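Side-chain contacts in iron-sulfur cluster assembly scaffold protein IscU (Streptococcus pyogenes, PDB 1SU0), which probably serves as a scaffold on which IscS assembles iron-sulfur clusters before they are handed on to other proteins: residues V14-H17 with P21-H24; S72-D77 with E113-V118; E85-L90 with N133-A138; E96-Q101 with K126-A131. All coordinates share one frame; numbering follows the deposited sequence.

Contact 1: V14-H17 with P21-H24; sequences VADH and PHHH
Residues 14-17, near the end of helix 8-19 of the NifU-like (IscU) scaffold fold, and the loop that leads on toward strand 33-36 come together where His17 and Pro21 lie with their CA atoms 4.8 Å apart. Pro21 sets its CA hydrogen toward the backbone oxygen of His17, a CA-H...O contact of 3.5 Å from Pro21 CA to His17 O. The proline ring atom CG also rests against that oxygen. The main side-chain feature is an edge-to-face pair of histidines: the edge of His17 is turned to a face of His22, with ring centroids 4.5 Å apart and planes inclined at 54°. It illustrates how hydrogen bonds on both nitrogens can hold a ring that also packs against its neighbour. His17 ND1 is hydrogen-bonded to Ser73 OG and His17 NE2 to Glu111 OE1, so the rotation of the imidazole is set. Ser73 OG also bonds to the backbone N of His22, and one hydroxyl thereby joins both partners to helix 66-79. Asp16 stands with its carboxylate plane 74° from the His22 ring, and its OD2 lies 3.5 Å from His22 CE1. Where the two rings meet, His17 CE1 comes within 3.4 Å of His22 CD2.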
# COMPACT_ATOMS: atom_id res chain seq x y z
N VAL A 14 -3.93 5.36 -11.66
CA VAL A 14 -4.38 4.17 -10.97
C VAL A 14 -4.15 2.92 -11.83
O VAL A 14 -3.69 1.90 -11.34
CB VAL A 14 -5.85 4.25 -10.63
CG1 VAL A 14 -6.34 2.92 -10.05
CG2 VAL A 14 -6.12 5.41 -9.66
N ALA A 15 -4.49 3.01 -13.11
CA ALA A 15 -4.19 1.94 -14.06
C ALA A 15 -2.72 1.56 -14.14
O ALA A 15 -2.39 0.38 -14.19
CB ALA A 15 -4.71 2.29 -15.44
N ASP A 16 -1.84 2.56 -14.12
CA ASP A 16 -0.40 2.34 -14.16
C ASP A 16 0.10 1.60 -12.96
O ASP A 16 1.03 0.82 -13.07
CB ASP A 16 0.34 3.68 -14.22
CG ASP A 16 1.87 3.52 -14.33
OD1 ASP A 16 2.36 3.04 -15.38
OD2 ASP A 16 2.65 3.82 -13.40
N HIS A 17 -0.50 1.86 -11.79
CA HIS A 17 -0.08 1.19 -10.59
C HIS A 17 -0.56 -0.27 -10.58
O HIS A 17 0.06 -1.12 -9.95
CB HIS A 17 -0.57 1.93 -9.34
CG HIS A 17 0.31 3.05 -8.91
ND1 HIS A 17 1.55 2.84 -8.33
CD2 HIS A 17 0.14 4.40 -8.96
CE1 HIS A 17 2.11 4.01 -8.07
NE2 HIS A 17 1.27 4.97 -8.43
N PRO A 21 3.06 -2.31 -11.61
CA PRO A 21 3.40 -2.03 -10.22
C PRO A 21 4.82 -1.54 -9.99
O PRO A 21 5.76 -2.01 -10.63
CB PRO A 21 3.21 -3.38 -9.53
CG PRO A 21 2.18 -4.06 -10.35
CD PRO A 21 2.37 -3.61 -11.75
N HIS A 22 4.94 -0.61 -9.06
CA HIS A 22 6.20 -0.06 -8.59
C HIS A 22 6.74 -0.95 -7.50
O HIS A 22 5.98 -1.59 -6.76
CB HIS A 22 5.94 1.31 -7.98
CG HIS A 22 5.56 2.34 -8.98
ND1 HIS A 22 5.34 2.04 -10.31
CD2 HIS A 22 5.39 3.68 -8.87
CE1 HIS A 22 5.05 3.15 -10.96
NE2 HIS A 22 5.07 4.16 -10.11
N HIS A 23 8.06 -0.98 -7.36
CA HIS A 23 8.68 -1.80 -6.33
C HIS A 23 8.07 -3.21 -6.33
O HIS A 23 7.61 -3.70 -5.30
CB HIS A 23 8.52 -1.13 -4.96
CG HIS A 23 9.15 0.23 -4.87
ND1 HIS A 23 9.94 0.61 -3.81
CD2 HIS A 23 9.13 1.29 -5.72
CE1 HIS A 23 10.37 1.84 -4.00
NE2 HIS A 23 9.89 2.28 -5.15
N HIS A 24 8.06 -3.84 -7.51
CA HIS A 24 7.46 -5.16 -7.70
C HIS A 24 8.57 -6.19 -7.68
O HIS A 24 9.72 -5.88 -7.97
CB HIS A 24 6.72 -5.23 -9.05
CG HIS A 24 5.78 -6.39 -9.18
ND1 HIS A 24 4.82 -6.69 -8.23
CD2 HIS A 24 5.66 -7.33 -10.15
CE1 HIS A 24 4.14 -7.76 -8.62
NE2 HIS A 24 4.64 -8.17 -9.77

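Contact 2: S72-D77 with E113-V118; sequences SSMMTD and ELLAGV
Met74 meets Leu114 and Leu115 by way of an almost straight chain: from CG, placed opposite its own carbonyl carbon (chi1 -64°), the side chain runs extended to SD and on to CE (chi2 160°, chi3 159°). Leu115 has the same first rotamer, and its CG is directed at the approaching sulfur. Met74 SD sits 3.9 Å from Leu115 CG, with the CD1 methyl of that leucine a little farther off. The terminal methyl goes past it toward the neighbouring residue, and Met74 CE is 4.3 Å from Leu114 CB. Thus a single flexible side chain, reaching out from helix 66-79, touches two successive residues of the connection between helices 84-97 and 122-139. That connection winds in 3-10 fashion here, with the backbone hydrogen bond Val118 N to Leu115 O at 3.1 Å. Val14 and His17 of helix 8-19 and Ala112 also touch Met74, while Leu114 rests on Val13, so the methionine lies at a meeting point of several parts of the fold. On the helix itself, the hydroxyl of Thr76 is bonded back to the chain, with Thr76 OG1 2.6 Å from Ser73 O. No hydrogen bond joins the two segments: a polarisable thioether and branched hydrocarbon meet by dispersion and burial alone, an attraction that demands little of exact direction.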
# COMPACT_ATOMS: atom_id res chain seq x y z
N SER A 72 -1.12 -1.56 -3.29
CA SER A 72 0.16 -2.07 -2.87
C SER A 72 1.28 -1.26 -3.48
O SER A 72 2.23 -0.86 -2.80
CB SER A 72 0.29 -3.53 -3.26
OG SER A 72 -0.76 -4.27 -2.66
N SER A 73 1.15 -0.99 -4.77
CA SER A 73 2.19 -0.29 -5.49
C SER A 73 2.36 1.11 -4.90
O SER A 73 3.46 1.54 -4.60
CB SER A 73 1.82 -0.27 -6.97
OG SER A 73 2.64 0.60 -7.69
N MET A 74 1.25 1.80 -4.70
CA MET A 74 1.28 3.15 -4.13
C MET A 74 1.79 3.17 -2.67
O MET A 74 2.50 4.09 -2.25
CB MET A 74 -0.12 3.75 -4.21
CG MET A 74 -0.64 3.97 -5.63
SD MET A 74 -2.62 4.13 -5.63
CE MET A 74 -2.92 5.09 -7.34
N MET A 75 1.43 2.16 -1.89
CA MET A 75 1.95 2.02 -0.53
C MET A 75 3.49 2.03 -0.52
O MET A 75 4.09 2.72 0.30
CB MET A 75 1.39 0.75 0.09
CG MET A 75 1.84 0.49 1.53
SD MET A 75 3.58 -0.42 1.59
CE MET A 75 3.13 -2.17 0.72
N THR A 76 4.13 1.31 -1.44
CA THR A 76 5.59 1.23 -1.48
C THR A 76 6.21 2.60 -1.73
O THR A 76 7.21 2.94 -1.13
CB THR A 76 6.12 0.27 -2.59
OG1 THR A 76 5.83 0.80 -3.89
CG2 THR A 76 5.44 -1.10 -2.54
N ASP A 77 5.62 3.36 -2.64
CA ASP A 77 6.12 4.67 -2.94
C ASP A 77 6.05 5.54 -1.68
O ASP A 77 6.95 6.34 -1.41
CB ASP A 77 5.27 5.34 -4.02
CG ASP A 77 5.60 4.88 -5.42
OD1 ASP A 77 6.52 4.08 -5.65
OD2 ASP A 77 4.95 5.32 -6.39
N GLU A 113 -3.28 8.68 -2.41
CA GLU A 113 -4.35 9.59 -2.07
C GLU A 113 -5.53 9.47 -3.03
O GLU A 113 -6.66 9.83 -2.69
CB GLU A 113 -3.82 11.02 -2.05
CG GLU A 113 -4.75 11.98 -1.40
CD GLU A 113 -4.28 13.43 -1.49
OE1 GLU A 113 -5.04 14.28 -0.98
OE2 GLU A 113 -3.18 13.72 -2.07
N LEU A 114 -5.26 8.95 -4.22
CA LEU A 114 -6.26 8.70 -5.24
C LEU A 114 -7.25 7.63 -4.89
O LEU A 114 -8.25 7.48 -5.58
CB LEU A 114 -5.57 8.32 -6.56
CG LEU A 114 -4.72 9.43 -7.20
CD1 LEU A 114 -4.25 9.00 -8.57
CD2 LEU A 114 -5.46 10.76 -7.29
N LEU A 115 -6.97 6.86 -3.84
CA LEU A 115 -7.86 5.81 -3.41
C LEU A 115 -8.81 6.26 -2.32
O LEU A 115 -9.48 5.44 -1.73
CB LEU A 115 -7.07 4.57 -2.94
CG LEU A 115 -6.18 3.90 -3.99
CD1 LEU A 115 -5.66 2.62 -3.38
CD2 LEU A 115 -6.93 3.65 -5.30
N ALA A 116 -8.89 7.56 -2.08
CA ALA A 116 -9.91 8.09 -1.19
C ALA A 116 -11.32 7.57 -1.56
O ALA A 116 -12.16 7.36 -0.69
CB ALA A 116 -9.89 9.59 -1.21
N GLY A 117 -11.55 7.34 -2.85
CA GLY A 117 -12.85 6.91 -3.31
C GLY A 117 -13.30 5.52 -2.87
O GLY A 117 -14.45 5.17 -3.08
N VAL A 118 -12.42 4.73 -2.28
CA VAL A 118 -12.79 3.36 -1.92
C VAL A 118 -13.62 3.33 -0.64
O VAL A 118 -14.25 2.31 -0.34
CB VAL A 118 -11.59 2.37 -1.81
CG1 VAL A 118 -10.58 2.58 -2.95
CG2 VAL A 118 -10.94 2.48 -0.51

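Contact 3: E85-L90 with N133-A138; sequences EEALAL and NALKEA
No flat side-chain group takes part where Ala87 and Leu88 meet Leu135 and Lys136; there is no ring face or edge to share out, and the touching is done by aliphatic carbons, the backbone CA of Lys136 among them. Helices 84-97 and 122-139 come closest, between these segments, at Leu88 and Lys136, whose CA atoms are 6.4 Å apart. Two small pairings result. In the first, the methyl of Ala87 faces a leucine branch, Ala87 CB lying 4.1 Å from Leu135 CD2. Leu135 reaches it with CG opposite the backbone N (chi1 -179°), and the same side chain also packs on Met75 and Val79 of helix 66-79, filling the angle between three helices. In the second, the CD1 methyl of Leu88 bears on the root of the lysine, with Leu88 CD1 4.1 Å from Lys136 CA and 4.3 Å from Lys136 CG. Beyond that point the lysine chain runs extended, carrying NZ well away from the leucine. Ile139, one turn on, touches both Ala87 and Leu88. Ala134 and Ala138 meanwhile face the antiparallel sheet, which puts helix 122-139 between sheet and helix 84-97, with alanines lining its sheet-facing side. Only hydrocarbon surfaces meet across these two segments, so the lysine contributes as an aliphatic chain, and its charged end lies away from Leu88.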
# COMPACT_ATOMS: atom_id res chain seq x y z
N GLU A 85 7.52 3.99 12.90
CA GLU A 85 6.47 4.87 13.37
C GLU A 85 5.90 5.77 12.27
O GLU A 85 4.70 5.93 12.20
CB GLU A 85 6.96 5.73 14.52
CG GLU A 85 6.26 5.44 15.84
CD GLU A 85 6.42 6.59 16.82
OE1 GLU A 85 7.55 6.79 17.31
OE2 GLU A 85 5.41 7.30 17.08
N GLU A 86 6.76 6.34 11.43
CA GLU A 86 6.29 7.17 10.33
C GLU A 86 5.38 6.36 9.41
O GLU A 86 4.22 6.69 9.22
CB GLU A 86 7.45 7.74 9.53
CG GLU A 86 8.14 8.88 10.23
CD GLU A 86 9.01 9.71 9.32
OE1 GLU A 86 9.12 10.92 9.59
OE2 GLU A 86 9.58 9.16 8.34
N ALA A 87 5.95 5.29 8.84
CA ALA A 87 5.20 4.34 8.03
C ALA A 87 3.89 3.96 8.70
O ALA A 87 2.85 3.96 8.08
CB ALA A 87 6.04 3.11 7.76
N LEU A 88 3.94 3.65 9.99
CA LEU A 88 2.75 3.20 10.71
C LEU A 88 1.69 4.30 10.84
O LEU A 88 0.50 4.02 10.92
CB LEU A 88 3.11 2.68 12.11
CG LEU A 88 2.91 1.18 12.36
CD1 LEU A 88 3.77 0.32 11.42
CD2 LEU A 88 3.21 0.86 13.82
N ALA A 89 2.15 5.54 10.90
CA ALA A 89 1.24 6.68 10.95
C ALA A 89 0.53 6.85 9.61
O ALA A 89 -0.66 7.14 9.58
CB ALA A 89 2.01 7.94 11.31
N LEU A 90 1.25 6.66 8.52
CA LEU A 90 0.68 6.75 7.19
C LEU A 90 -0.38 5.67 6.98
O LEU A 90 -1.45 5.94 6.43
CB LEU A 90 1.78 6.58 6.15
CG LEU A 90 2.75 7.74 6.06
CD1 LEU A 90 3.80 7.39 5.06
CD2 LEU A 90 2.04 9.01 5.63
N ASN A 133 -1.26 -3.40 5.74
CA ASN A 133 -1.21 -4.32 6.89
C ASN A 133 -0.06 -5.30 6.78
O ASN A 133 0.44 -5.77 7.79
CB ASN A 133 -2.55 -5.05 7.03
CG ASN A 133 -3.72 -4.08 7.26
OD1 ASN A 133 -4.87 -4.50 7.35
ND2 ASN A 133 -3.42 -2.78 7.29
N ALA A 134 0.38 -5.60 5.57
CA ALA A 134 1.57 -6.44 5.38
C ALA A 134 2.79 -5.61 5.75
O ALA A 134 3.83 -6.16 6.13
CB ALA A 134 1.68 -6.96 3.94
N LEU A 135 2.66 -4.30 5.63
CA LEU A 135 3.70 -3.40 6.07
C LEU A 135 3.73 -3.38 7.59
O LEU A 135 4.79 -3.54 8.18
CB LEU A 135 3.47 -1.99 5.53
CG LEU A 135 4.53 -0.97 5.93
CD1 LEU A 135 5.91 -1.47 5.58
CD2 LEU A 135 4.27 0.35 5.23
N LYS A 136 2.57 -3.17 8.22
CA LYS A 136 2.48 -3.12 9.68
C LYS A 136 3.19 -4.33 10.31
O LYS A 136 3.94 -4.20 11.28
CB LYS A 136 1.02 -3.11 10.13
CG LYS A 136 0.28 -1.77 9.93
CD LYS A 136 -0.97 -1.80 10.78
CE LYS A 136 -1.95 -0.72 10.46
NZ LYS A 136 -3.27 -1.14 11.04
N GLU A 137 2.97 -5.50 9.72
CA GLU A 137 3.56 -6.73 10.21
C GLU A 137 5.07 -6.74 9.99
O GLU A 137 5.82 -7.15 10.89
CB GLU A 137 2.92 -7.94 9.52
CG GLU A 137 1.75 -8.53 10.29
CD GLU A 137 0.45 -7.77 10.04
OE1 GLU A 137 0.44 -6.51 10.17
OE2 GLU A 137 -0.55 -8.45 9.70
N ALA A 138 5.50 -6.29 8.81
CA ALA A 138 6.93 -6.25 8.47
C ALA A 138 7.76 -5.39 9.43
O ALA A 138 8.84 -5.77 9.87
CB ALA A 138 7.11 -5.77 7.04

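Contact 4: E96-Q101 with K126-A131; sequences EMVQGQ and KCSTLA. With ZN (zinc ion), chain B.
A single residue makes one whole side of this buried contact: Val98 meets Ser128 and Thr129, one with each of its methyls. Val98 CG1 is 3.9 Å from Ser128 OG, and Val98 CG2 is 4.0 Å from Thr129 CG2, so the fork of the valine straddles two successive residues of helix 122-139. The hydroxyl that meets a methyl is already occupied. Ser128 OG, set between its own backbone N and carbonyl carbon (chi1 68°), bends back to bond with Ile125 O, and the same carbonyl takes a weak bond from Thr129 OG1. That satisfies the hydroxyls within their own helix, and Thr129 presents its CG2 methyl to the valine. Val98 is placed where helix 84-97 stops, in a Schellman motif: Gly100, at positive phi, is the C-prime residue, with Gln101 N bonded to Glu96 O at 3.2 Å and Gly100 N to Met97 O at 3.0 Å. The helix end is thus packed against a helix that carries a metal ligand. Cys127, next to Ser128, binds the zinc ion through SG at 2.2 Å, in the site that also includes Cys40, Asp42 and Cys65; the metal is probably a substitute for an iron-sulfur centre. The carbonyls of Cys127 and Ser128 are taken up by helix 66-79, through Ser68 OG and Ser71 OG respectively.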
# COMPACT_ATOMS: atom_id res chain seq x y z
N GLU A 96 -7.85 5.38 7.67
CA GLU A 96 -8.90 6.34 8.03
C GLU A 96 -9.49 7.05 6.84
O GLU A 96 -10.64 7.43 6.86
CB GLU A 96 -8.34 7.44 8.92
CG GLU A 96 -8.13 7.07 10.36
CD GLU A 96 -7.21 8.07 11.03
OE1 GLU A 96 -6.58 7.65 12.02
OE2 GLU A 96 -7.12 9.25 10.55
N MET A 97 -8.67 7.30 5.84
CA MET A 97 -9.14 7.92 4.61
C MET A 97 -10.17 7.02 3.88
O MET A 97 -11.20 7.49 3.39
CB MET A 97 -7.97 8.22 3.70
CG MET A 97 -8.37 8.79 2.34
SD MET A 97 -6.85 8.90 1.11
CE MET A 97 -6.60 7.02 0.62
N VAL A 98 -9.88 5.73 3.82
CA VAL A 98 -10.78 4.78 3.16
C VAL A 98 -11.97 4.43 4.06
O VAL A 98 -12.70 3.48 3.80
CB VAL A 98 -10.06 3.49 2.67
CG1 VAL A 98 -8.97 3.84 1.64
CG2 VAL A 98 -9.47 2.70 3.84
N GLN A 99 -12.19 5.19 5.13
CA GLN A 99 -13.45 5.07 5.87
C GLN A 99 -14.16 6.40 5.89
O GLN A 99 -15.01 6.64 6.74
CB GLN A 99 -13.22 4.54 7.26
CG GLN A 99 -12.23 3.40 7.24
CD GLN A 99 -12.03 2.73 8.56
OE1 GLN A 99 -11.84 3.39 9.60
NE2 GLN A 99 -12.04 1.40 8.54
N GLY A 100 -13.82 7.25 4.92
CA GLY A 100 -14.52 8.50 4.68
C GLY A 100 -14.10 9.70 5.51
O GLY A 100 -14.80 10.71 5.51
N GLN A 101 -12.96 9.59 6.21
CA GLN A 101 -12.43 10.70 7.02
C GLN A 101 -11.66 11.72 6.18
O GLN A 101 -10.88 11.38 5.29
CB GLN A 101 -11.53 10.19 8.16
CG GLN A 101 -12.26 9.25 9.15
CD GLN A 101 -11.51 9.04 10.48
OE1 GLN A 101 -11.88 8.15 11.26
NE2 GLN A 101 -10.47 9.85 10.74
N LYS A 126 -10.88 -3.46 2.30
CA LYS A 126 -9.86 -4.47 2.61
C LYS A 126 -8.96 -4.80 1.40
O LYS A 126 -7.83 -5.25 1.57
CB LYS A 126 -10.51 -5.73 3.21
CG LYS A 126 -9.58 -6.66 4.01
CD LYS A 126 -9.14 -6.05 5.36
CE LYS A 126 -9.79 -6.76 6.54
NZ LYS A 126 -11.18 -6.26 6.78
N CYS A 127 -9.45 -4.58 0.18
CA CYS A 127 -8.60 -4.69 -1.00
C CYS A 127 -7.44 -3.66 -0.88
O CYS A 127 -6.25 -3.98 -1.02
CB CYS A 127 -9.41 -4.45 -2.29
SG CYS A 127 -10.80 -5.61 -2.58
N SER A 128 -7.82 -2.44 -0.55
CA SER A 128 -6.88 -1.34 -0.46
C SER A 128 -5.94 -1.40 0.76
O SER A 128 -4.78 -1.03 0.67
CB SER A 128 -7.69 -0.05 -0.47
OG SER A 128 -8.43 0.07 0.72
N THR A 129 -6.40 -1.92 1.89
CA THR A 129 -5.57 -1.92 3.11
C THR A 129 -4.59 -3.08 3.20
O THR A 129 -3.63 -3.00 3.96
CB THR A 129 -6.43 -1.89 4.35
OG1 THR A 129 -7.28 -3.03 4.37
CG2 THR A 129 -7.38 -0.69 4.35
N LEU A 130 -4.79 -4.13 2.41
CA LEU A 130 -3.96 -5.33 2.48
C LEU A 130 -2.46 -5.04 2.53
O LEU A 130 -1.74 -5.54 3.39
CB LEU A 130 -4.28 -6.27 1.30
CG LEU A 130 -3.54 -7.63 1.20
CD1 LEU A 130 -3.43 -8.38 2.50
CD2 LEU A 130 -4.25 -8.51 0.18
N ALA A 131 -1.98 -4.24 1.59
CA ALA A 131 -0.56 -3.90 1.52
C ALA A 131 -0.11 -3.18 2.79
O ALA A 131 0.96 -3.48 3.36
CB ALA A 131 -0.29 -3.06 0.34
ZN ZN B . -9.76 -7.01 -3.99

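From the N terminus, contact 1 closes first, turning the chain back over a three-residue gap at the end of helix 8-19. Three longer closures follow. Contact 2 opens on helix 66-79, then contacts 3 and 4 open in turn on helix 84-97. The segment 113-118 ends contact 2, after which helix 122-139 completes contact 4 and then contact 3. Contact 2 therefore crosses contacts 3 and 4, while contact 4 falls within the span of contact 3, using the same two helices. Contacts 1 and 2 meet through Ser73, contacts 2 and 3 through Met75 and Leu135, and contacts 2 and 4 through Met75 and Ala131, so helix 66-79 touches both the N-terminal helix and helix 122-139.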